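Local structure of histidinol-phosphatase (Listeria monocytogenes serotype 4b str. H7858, 6NLR) at residues His123-Gln128 and Arg132-Ser137; Glu22-Ala27 and Lys80-Asp85; Gln165-Asp170 and Leu211-Lys216. The protein probably catalyses the hydrolysis of L-histidinol phosphate to L-histidinol and phosphate in histidine biosynthesis, at an active site holding three metal ions. All blocks are in the same frame, centred on the assembly; numbering follows the deposited sequence.

Interaction 1 of 3, residues His123-Gln128 and Arg132-Ser137. Unlike the reference sequence in segment 132-137: Ile134 (reference Leu). With MN (manganese (II) ion), chain E.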
loop_
_atom_site.group_PDB
_atom_site.type_symbol
_atom_site.label_atom_id
_atom_site.label_comp_id
_atom_site.label_asym_id
_atom_site.label_seq_id
_atom_site.Cartn_x
_atom_site.Cartn_y
_atom_site.Cartn_z
ATOM N N HIS A 123 -2.835 -3.293 -6.040
ATOM C CA HIS A 123 -1.612 -3.181 -6.890
ATOM C C HIS A 123 -1.853 -3.723 -8.303
ATOM O O HIS A 123 -1.011 -3.445 -9.176
ATOM C CB HIS A 123 -0.417 -3.928 -6.281
ATOM C CG HIS A 123 0.042 -3.428 -4.951
ATOM N ND1 HIS A 123 0.086 -4.254 -3.841
ATOM C CD2 HIS A 123 0.464 -2.217 -4.532
ATOM C CE1 HIS A 123 0.521 -3.567 -2.799
ATOM N NE2 HIS A 123 0.734 -2.323 -3.189
ATOM N N PHE A 124 -2.926 -4.482 -8.526
ATOM C CA PHE A 124 -3.195 -5.175 -9.808
ATOM C C PHE A 124 -4.643 -4.921 -10.234
ATOM O O PHE A 124 -5.562 -4.982 -9.394
ATOM C CB PHE A 124 -2.960 -6.678 -9.674
ATOM C CG PHE A 124 -1.538 -7.085 -9.386
ATOM C CD1 PHE A 124 -0.626 -7.236 -10.417
ATOM C CD2 PHE A 124 -1.131 -7.358 -8.083
ATOM C CE1 PHE A 124 0.676 -7.633 -10.146
ATOM C CE2 PHE A 124 0.173 -7.733 -7.813
ATOM C CZ PHE A 124 1.072 -7.864 -8.844
ATOM N N LEU A 125 -4.832 -4.648 -11.517
ATOM C CA LEU A 125 -6.157 -4.549 -12.172
ATOM C C LEU A 125 -6.171 -5.471 -13.374
ATOM O O LEU A 125 -5.100 -5.762 -13.928
ATOM C CB LEU A 125 -6.358 -3.127 -12.699
ATOM C CG LEU A 125 -6.761 -2.074 -11.699
ATOM C CD1 LEU A 125 -6.830 -0.724 -12.410
ATOM C CD2 LEU A 125 -8.088 -2.447 -11.061
ATOM N N GLU A 126 -7.366 -5.866 -13.790
ATOM C CA GLU A 126 -7.565 -6.514 -15.107
ATOM C C GLU A 126 -7.039 -5.559 -16.183
ATOM O O GLU A 126 -7.385 -4.352 -16.139
ATOM C CB GLU A 126 -9.036 -6.858 -15.341
ATOM C CG GLU A 126 -9.347 -7.016 -16.810
ATOM C CD GLU A 126 -10.559 -7.856 -17.135
ATOM O OE1 GLU A 126 -11.364 -8.118 -16.198
ATOM O OE2 GLU A 126 -10.684 -8.245 -18.309
ATOM N N GLY A 127 -6.239 -6.076 -17.106
ATOM C CA GLY A 127 -5.704 -5.281 -18.216
ATOM C C GLY A 127 -5.470 -6.138 -19.426
ATOM O O GLY A 127 -6.089 -7.220 -19.545
ATOM N N GLN A 128 -4.589 -5.674 -20.301
ATOM C CA GLN A 128 -4.334 -6.306 -21.611
ATOM C C GLN A 128 -3.658 -7.650 -21.333
ATOM O O GLN A 128 -2.524 -7.640 -20.784
ATOM C CB GLN A 128 -3.496 -5.366 -22.467
ATOM C CG GLN A 128 -3.366 -5.808 -23.914
ATOM C CD GLN A 128 -4.667 -5.844 -24.674
ATOM O OE1 GLN A 128 -4.877 -6.719 -25.514
ATOM N NE2 GLN A 128 -5.541 -4.893 -24.414
ATOM N N ARG A 132 -2.687 -6.963 -14.572
ATOM C CA ARG A 132 -1.580 -6.041 -14.885
ATOM C C ARG A 132 -1.277 -5.197 -13.650
ATOM O O ARG A 132 -2.171 -4.953 -12.814
ATOM C CB ARG A 132 -1.933 -5.146 -16.072
ATOM C CG ARG A 132 -2.187 -5.876 -17.376
ATOM C CD ARG A 132 -0.996 -6.654 -17.884
ATOM N NE ARG A 132 0.114 -5.772 -18.210
ATOM C CZ ARG A 132 0.523 -5.469 -19.432
ATOM N NH1 ARG A 132 -0.084 -5.948 -20.512
ATOM N NH2 ARG A 132 1.550 -4.654 -19.578
ATOM N N SER A 133 -0.026 -4.799 -13.532
ATOM C CA SER A 133 0.482 -4.027 -12.377
ATOM C C SER A 133 0.151 -2.545 -12.565
ATOM O O SER A 133 0.399 -2.008 -13.645
ATOM C CB SER A 133 1.960 -4.238 -12.231
ATOM O OG SER A 133 2.478 -3.397 -11.211
ATOM N N ILE A 134 -0.315 -1.906 -11.500
ATOM C CA ILE A 134 -0.564 -0.445 -11.403
ATOM C C ILE A 134 0.776 0.284 -11.226
ATOM O O ILE A 134 0.876 1.435 -11.693
ATOM C CB ILE A 134 -1.522 -0.159 -10.230
ATOM C CG1 ILE A 134 -2.909 -0.736 -10.515
ATOM C CG2 ILE A 134 -1.568 1.330 -9.904
ATOM C CD1 ILE A 134 -3.746 -0.962 -9.277
ATOM N N ASP A 135 1.771 -0.346 -10.591
ATOM C CA ASP A 135 2.911 0.415 -10.001
ATOM C C ASP A 135 4.286 -0.110 -10.443
ATOM O O ASP A 135 5.263 0.356 -9.886
ATOM C CB ASP A 135 2.790 0.455 -8.469
ATOM C CG ASP A 135 2.866 -0.893 -7.774
ATOM O OD1 ASP A 135 2.834 -1.915 -8.459
ATOM O OD2 ASP A 135 2.955 -0.907 -6.544
ATOM N N PHE A 136 4.389 -0.989 -11.441
ATOM C CA PHE A 136 5.708 -1.536 -11.832
ATOM C C PHE A 136 6.502 -0.479 -12.614
ATOM O O PHE A 136 7.633 -0.188 -12.261
ATOM C CB PHE A 136 5.578 -2.855 -12.590
ATOM C CG PHE A 136 6.926 -3.437 -12.929
ATOM C CD1 PHE A 136 7.720 -4.016 -11.942
ATOM C CD2 PHE A 136 7.434 -3.334 -14.214
ATOM C CE1 PHE A 136 8.981 -4.506 -12.255
ATOM C CE2 PHE A 136 8.711 -3.790 -14.514
ATOM C CZ PHE A 136 9.473 -4.388 -13.544
ATOM N N SER A 137 5.958 0.075 -13.688
ATOM C CA SER A 137 6.687 1.075 -14.500
ATOM C C SER A 137 5.684 1.847 -15.354
ATOM O O SER A 137 4.586 1.298 -15.659
ATOM C CB SER A 137 7.768 0.438 -15.359
ATOM O OG SER A 137 7.192 -0.082 -16.564
HETATM MN MN MN E . 1.795 -1.012 -1.960
HETATM O O HOH W 1 2.006 -4.494 -8.865
HETATM O O HOH W 2 2.501 0.251 -3.777
HETATM O O HOH W 3 2.901 -0.152 -0.829
#

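Interaction 2 of 3, residues Glu22-Ala27 and Lys80-Asp85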
loop_
_atom_site.group_PDB
_atom_site.type_symbol
_atom_site.label_atom_id
_atom_site.label_comp_id
_atom_site.label_asym_id
_atom_site.label_seq_id
_atom_site.Cartn_x
_atom_site.Cartn_y
_atom_site.Cartn_z
ATOM N N GLU A 22 18.612 -2.651 10.729
ATOM C CA GLU A 22 19.263 -1.344 10.417
ATOM C C GLU A 22 18.161 -0.305 10.187
ATOM O O GLU A 22 18.338 0.854 10.550
ATOM C CB GLU A 22 20.234 -1.448 9.233
ATOM C CG GLU A 22 21.406 -2.401 9.465
ATOM C CD GLU A 22 22.171 -2.280 10.784
ATOM O OE1 GLU A 22 22.743 -1.195 11.044
ATOM O OE2 GLU A 22 22.206 -3.283 11.563
HETATM N N MSE A 23 17.017 -0.734 9.626
HETATM C CA MSE A 23 15.896 0.172 9.410
HETATM C C MSE A 23 15.310 0.601 10.764
HETATM O O MSE A 23 15.032 1.779 10.988
HETATM C CB MSE A 23 14.857 -0.479 8.489
HETATM C CG MSE A 23 15.408 -0.856 7.140
HETATM SE SE MSE A 23 14.115 -1.854 6.073
HETATM C CE MSE A 23 12.718 -0.503 5.875
ATOM N N VAL A 24 15.177 -0.354 11.693
ATOM C CA VAL A 24 14.611 -0.074 13.002
ATOM C C VAL A 24 15.550 0.862 13.769
ATOM O O VAL A 24 15.058 1.814 14.388
ATOM C CB VAL A 24 14.316 -1.384 13.756
ATOM C CG1 VAL A 24 14.213 -1.189 15.268
ATOM C CG2 VAL A 24 13.057 -2.034 13.199
ATOM N N LEU A 25 16.864 0.625 13.713
ATOM C CA LEU A 25 17.861 1.487 14.399
ATOM C C LEU A 25 17.753 2.913 13.843
ATOM O O LEU A 25 17.860 3.876 14.637
ATOM C CB LEU A 25 19.271 0.907 14.231
ATOM C CG LEU A 25 19.609 -0.293 15.125
ATOM C CD1 LEU A 25 20.892 -1.002 14.649
ATOM C CD2 LEU A 25 19.756 0.151 16.587
ATOM N N LYS A 26 17.539 3.065 12.537
ATOM C CA LYS A 26 17.379 4.405 11.919
ATOM C C LYS A 26 16.067 5.043 12.407
ATOM O O LYS A 26 16.081 6.230 12.725
ATOM C CB LYS A 26 17.397 4.329 10.392
ATOM C CG LYS A 26 17.398 5.685 9.704
ATOM C CD LYS A 26 18.664 6.440 9.897
ATOM C CE LYS A 26 18.655 7.770 9.179
ATOM N NZ LYS A 26 19.986 8.423 9.294
ATOM N N ALA A 27 14.968 4.294 12.450
ATOM C CA ALA A 27 13.677 4.809 12.963
ATOM C C ALA A 27 13.878 5.322 14.396
ATOM O O ALA A 27 13.361 6.416 14.703
ATOM C CB ALA A 27 12.576 3.788 12.851
ATOM N N LYS A 80 10.927 -7.811 19.997
ATOM C CA LYS A 80 11.346 -7.984 21.410
ATOM C C LYS A 80 12.669 -7.255 21.646
ATOM O O LYS A 80 12.829 -6.646 22.715
ATOM C CB LYS A 80 11.488 -9.469 21.754
ATOM C CG LYS A 80 10.168 -10.226 21.756
ATOM C CD LYS A 80 10.226 -11.528 22.496
ATOM C CE LYS A 80 8.917 -12.274 22.395
ATOM N NZ LYS A 80 8.938 -13.192 21.235
ATOM N N LYS A 81 13.598 -7.328 20.686
ATOM C CA LYS A 81 14.960 -6.782 20.899
ATOM C C LYS A 81 14.857 -5.284 21.178
ATOM O O LYS A 81 15.621 -4.818 22.004
ATOM C CB LYS A 81 15.876 -7.048 19.699
ATOM C CG LYS A 81 17.291 -6.529 19.862
ATOM C CD LYS A 81 18.206 -7.018 18.782
ATOM C CE LYS A 81 19.662 -6.697 19.063
ATOM N NZ LYS A 81 20.529 -7.264 17.998
ATOM N N TYR A 82 13.954 -4.573 20.506
ATOM C CA TYR A 82 13.894 -3.084 20.544
ATOM C C TYR A 82 12.645 -2.589 21.277
ATOM O O TYR A 82 12.378 -1.405 21.203
ATOM C CB TYR A 82 13.981 -2.534 19.120
ATOM C CG TYR A 82 15.347 -2.751 18.544
ATOM C CD1 TYR A 82 16.420 -1.984 18.958
ATOM C CD2 TYR A 82 15.575 -3.780 17.649
ATOM C CE1 TYR A 82 17.693 -2.210 18.466
ATOM C CE2 TYR A 82 16.838 -4.014 17.139
ATOM C CZ TYR A 82 17.898 -3.228 17.555
ATOM O OH TYR A 82 19.131 -3.489 17.064
ATOM N N ALA A 83 11.950 -3.457 22.009
ATOM C CA ALA A 83 10.694 -3.112 22.722
ATOM C C ALA A 83 10.920 -1.913 23.658
ATOM O O ALA A 83 10.019 -1.081 23.755
ATOM C CB ALA A 83 10.146 -4.309 23.454
ATOM N N SER A 84 12.084 -1.773 24.295
ATOM C CA SER A 84 12.323 -0.651 25.239
ATOM C C SER A 84 12.464 0.673 24.470
ATOM O O SER A 84 12.293 1.698 25.103
ATOM C CB SER A 84 13.483 -0.925 26.173
ATOM O OG SER A 84 14.694 -0.968 25.455
ATOM N N ASP A 85 12.721 0.665 23.160
ATOM C CA ASP A 85 12.943 1.896 22.363
ATOM C C ASP A 85 11.752 2.226 21.446
ATOM O O ASP A 85 11.574 3.390 21.127
ATOM C CB ASP A 85 14.177 1.749 21.479
ATOM C CG ASP A 85 15.459 1.458 22.230
ATOM O OD1 ASP A 85 16.001 2.406 22.812
ATOM O OD2 ASP A 85 15.917 0.291 22.177
#

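Interaction 3 of 3, residues Gln165-Asp170 and Leu211-Lys216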
loop_
_atom_site.group_PDB
_atom_site.type_symbol
_atom_site.label_atom_id
_atom_site.label_comp_id
_atom_site.label_asym_id
_atom_site.label_seq_id
_atom_site.Cartn_x
_atom_site.Cartn_y
_atom_site.Cartn_z
ATOM N N GLN A 165 -14.144 -1.678 -4.045
ATOM C CA GLN A 165 -14.333 -3.135 -3.840
ATOM C C GLN A 165 -13.503 -3.621 -2.646
ATOM O O GLN A 165 -14.031 -4.424 -1.839
ATOM C CB GLN A 165 -13.965 -3.906 -5.104
ATOM C CG GLN A 165 -15.014 -3.822 -6.197
ATOM C CD GLN A 165 -14.546 -4.600 -7.402
ATOM O OE1 GLN A 165 -13.433 -4.431 -7.884
ATOM N NE2 GLN A 165 -15.379 -5.502 -7.858
ATOM N N SER A 166 -12.249 -3.173 -2.517
ATOM C CA SER A 166 -11.376 -3.563 -1.372
ATOM C C SER A 166 -12.029 -3.138 -0.043
ATOM O O SER A 166 -11.994 -3.911 0.934
ATOM C CB SER A 166 -9.968 -3.028 -1.519
ATOM O OG SER A 166 -9.869 -1.654 -1.149
ATOM N N ILE A 167 -12.649 -1.968 0.002
ATOM C CA ILE A 167 -13.302 -1.454 1.244
ATOM C C ILE A 167 -14.545 -2.284 1.566
ATOM O O ILE A 167 -14.743 -2.615 2.751
ATOM C CB ILE A 167 -13.611 0.043 1.109
ATOM C CG1 ILE A 167 -12.310 0.849 0.991
ATOM C CG2 ILE A 167 -14.471 0.524 2.261
ATOM C CD1 ILE A 167 -12.502 2.216 0.364
ATOM N N GLU A 168 -15.327 -2.629 0.547
ATOM C CA GLU A 168 -16.602 -3.372 0.697
ATOM C C GLU A 168 -16.314 -4.833 1.053
ATOM O O GLU A 168 -17.176 -5.442 1.626
ATOM C CB GLU A 168 -17.419 -3.342 -0.598
ATOM C CG GLU A 168 -17.962 -1.969 -0.958
ATOM C CD GLU A 168 -18.459 -1.807 -2.401
ATOM O OE1 GLU A 168 -18.035 -2.594 -3.318
ATOM O OE2 GLU A 168 -19.273 -0.882 -2.625
ATOM N N ALA A 169 -15.157 -5.373 0.690
ATOM C CA ALA A 169 -14.883 -6.831 0.723
ATOM C C ALA A 169 -15.040 -7.400 2.152
ATOM O O ALA A 169 -14.564 -6.788 3.117
ATOM C CB ALA A 169 -13.513 -7.111 0.185
ATOM N N ASP A 170 -15.674 -8.560 2.256
ATOM C CA ASP A 170 -15.695 -9.421 3.467
ATOM C C ASP A 170 -14.462 -10.326 3.400
ATOM O O ASP A 170 -14.521 -11.343 2.702
ATOM C CB ASP A 170 -17.011 -10.214 3.532
ATOM C CG ASP A 170 -16.965 -11.457 4.415
ATOM O OD1 ASP A 170 -16.111 -11.489 5.343
ATOM O OD2 ASP A 170 -17.765 -12.409 4.159
ATOM N N LEU A 211 -14.616 7.759 0.448
ATOM C CA LEU A 211 -14.339 8.291 1.813
ATOM C C LEU A 211 -15.559 8.069 2.716
ATOM O O LEU A 211 -15.333 7.700 3.888
ATOM C CB LEU A 211 -13.933 9.763 1.750
ATOM C CG LEU A 211 -12.590 10.008 1.055
ATOM C CD1 LEU A 211 -12.296 11.490 0.984
ATOM C CD2 LEU A 211 -11.451 9.259 1.763
ATOM N N ALA A 212 -16.784 8.262 2.213
ATOM C CA ALA A 212 -18.026 8.041 2.997
ATOM C C ALA A 212 -18.035 6.588 3.492
ATOM O O ALA A 212 -18.381 6.360 4.678
ATOM C CB ALA A 212 -19.274 8.359 2.188
ATOM N N LEU A 213 -17.608 5.649 2.649
ATOM C CA LEU A 213 -17.643 4.200 2.957
ATOM C C LEU A 213 -16.534 3.854 3.967
ATOM O O LEU A 213 -16.799 3.114 4.938
ATOM C CB LEU A 213 -17.509 3.460 1.630
ATOM C CG LEU A 213 -17.858 1.982 1.656
ATOM C CD1 LEU A 213 -19.304 1.766 2.108
ATOM C CD2 LEU A 213 -17.604 1.399 0.280
ATOM N N VAL A 214 -15.338 4.412 3.792
ATOM C CA VAL A 214 -14.237 4.298 4.789
ATOM C C VAL A 214 -14.749 4.756 6.158
ATOM O O VAL A 214 -14.502 4.066 7.164
ATOM C CB VAL A 214 -12.999 5.102 4.356
ATOM C CG1 VAL A 214 -12.031 5.296 5.493
ATOM C CG2 VAL A 214 -12.307 4.452 3.178
ATOM N N LYS A 215 -15.401 5.902 6.224
ATOM C CA LYS A 215 -15.925 6.417 7.511
ATOM C C LYS A 215 -16.983 5.451 8.078
ATOM O O LYS A 215 -16.926 5.119 9.280
ATOM C CB LYS A 215 -16.518 7.819 7.347
ATOM C CG LYS A 215 -17.037 8.431 8.645
ATOM C CD LYS A 215 -15.995 8.404 9.760
ATOM C CE LYS A 215 -16.452 9.081 11.031
ATOM N NZ LYS A 215 -15.325 9.123 11.992
ATOM N N LYS A 216 -17.937 5.032 7.258
ATOM C CA LYS A 216 -19.028 4.116 7.681
ATOM C C LYS A 216 -18.428 2.802 8.222
ATOM O O LYS A 216 -18.945 2.283 9.213
ATOM C CB LYS A 216 -19.951 3.871 6.491
ATOM C CG LYS A 216 -21.176 3.015 6.773
ATOM C CD LYS A 216 -21.588 2.184 5.563
ATOM C CE LYS A 216 -22.765 1.283 5.863
ATOM N NZ LYS A 216 -23.959 2.077 6.222
#

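Interaction 1 of 3, residues His123-Gln128 and Arg132-Ser137
His123 and Asp135 meet where a beta hairpin opens toward the metal centre; the planes of ring and carboxylate are only 18° apart, with Asp135 OD2 3.5 Å from His123 CD2. Asp135 chi1 of 63° sets CG between the backbone N and carbonyl carbon, turning the carboxylate back on the histidine. It reaches the manganese through water: one bound to the metal donates to OD2, while His123 NE2 ligates the ion directly at 2.1 Å. Asp95 holds His123 ND1, fixing the ring's rotation, and Glu93 and His181 bind the same ion. A second water, lying over one face of the Phe124 ring toward its rim, accepts from Ser133 OG and donates to both His123 O and Asp135 OD1. Ser133 OG also accepts from Asp135 N, an ST turn. The strands pair through reciprocal Leu125–Arg132 backbone bonds, extended by a nearly straight bond (176°) from Ile134 N to His123 O, 2.9 Å long. Arg132, folded at chi2 and chi3, passes Gly127 CA and brings Arg132 NH1 to Gln128 O at 3.0 Å, in the guanidinium plane. Strand 130-133 edges the mixed sheet; helix 138-149 packs on Arg132 and supplies its salt-bridge partner Asp140, while Phe47 meets Phe124 edge-to-face.

Interaction 2 of 3, residues Glu22-Ala27 and Lys80-Asp85
Tyr82, whose ring packs on Val24 and Leu25, sends its OH to Glu21 OE2, a carboxylate oxygen gripped twice: it is hydrogen-bonded to this hydroxyl and salt-bridged to Lys81 NZ. The polar end of the tyrosine is thereby tied to the same helix that its ring covers, which probably limits how far the ring can swing, and the neighbouring ammonium probably favours an ionised Glu21. Between the two segments themselves the contact is one of van der Waals packing. Val24 CG1 comes over one face of the ring in a CH-pi contact, 4.1 Å from the centroid of the Tyr82 ring and 27° off its normal; with chi1 at 159° this methyl extends anti to the backbone N, out toward the tyrosine. The Leu25 side chain crosses that of Tyr82 at about a right angle, Leu25 CD2 lying 3.7 Å from Tyr82 CE1 and equally far from Tyr82 OH. Lys81 CG rests 3.7 Å above the Tyr82 ring plane, near the rim. Tyr82 is the first residue to leave helical geometry after helix 68-81, so the contact joins the end of that helix to the flank of helix 20-29, where Ile28 also touches the tyrosine; inward, Val24 reaches Tyr35 of strand 34-40 and Leu86.

Interaction 3 of 3, residues Gln165-Asp170 and Leu211-Lys216
Helix-to-helix packing in a metal-bearing PHP domain, a member of the TIM-barrel clan, brings the last turn of helix 152-168 against helix 201-217 through Ile167, Glu168, Leu213 and Val214. Ile167 uses two of its branches for two consecutive residues. The Ile167 and Leu213 side chains slide past each other in opposite directions, with Ile167 CG2 3.7 Å from Leu213 CG; Ile167 CD1 meets Val214 CG2 at 3.6 Å, those two side chains crossing at about a right angle. With chi1 of -166°, Leu213 carries CG anti to the backbone N and out toward helix 152-168. There Leu213 CD2 touches two residues, lying 3.8 Å from Ile167 CG2 and 3.6 Å from Glu168 CG. Glu168 thus lends its aliphatic stem to the apolar contact, whereas its extended chain takes the carboxylate on to a salt bridge with Lys164 one turn back in its own helix. One polar link between the helices is a weak hydrogen bond from Arg217 NH2 to Ile167 O. On the buried side, Ile167 touches Met179 of strand 178-179 and Val214 touches Ile251, while Leu211, on another side of its helix, packs on Leu245 and Ala246 of helix 240-248.

The three contacts show chemistry changing with depth and position. Interaction 1 is largely buried and polar: strand pairing, ordered water and a metal ligand meet at the edge of the five-stranded sheet. Interactions 2 and 3 are partly buried and held mainly by apolar packing between their segments, with salt bridges made to residues beyond the segments. Interaction 2 places an aromatic face on a helix beside the mixed sheet, whereas interaction 3 fits branched aliphatic chains together by the separate three-stranded sheet. No two contacts share a helix or strand, and none touch. Interactions 1 and 2 lie on opposite sides of the chain's centre, centres 34 Å apart; interactions 1 and 3 approach to about 7 Å between nearest atoms.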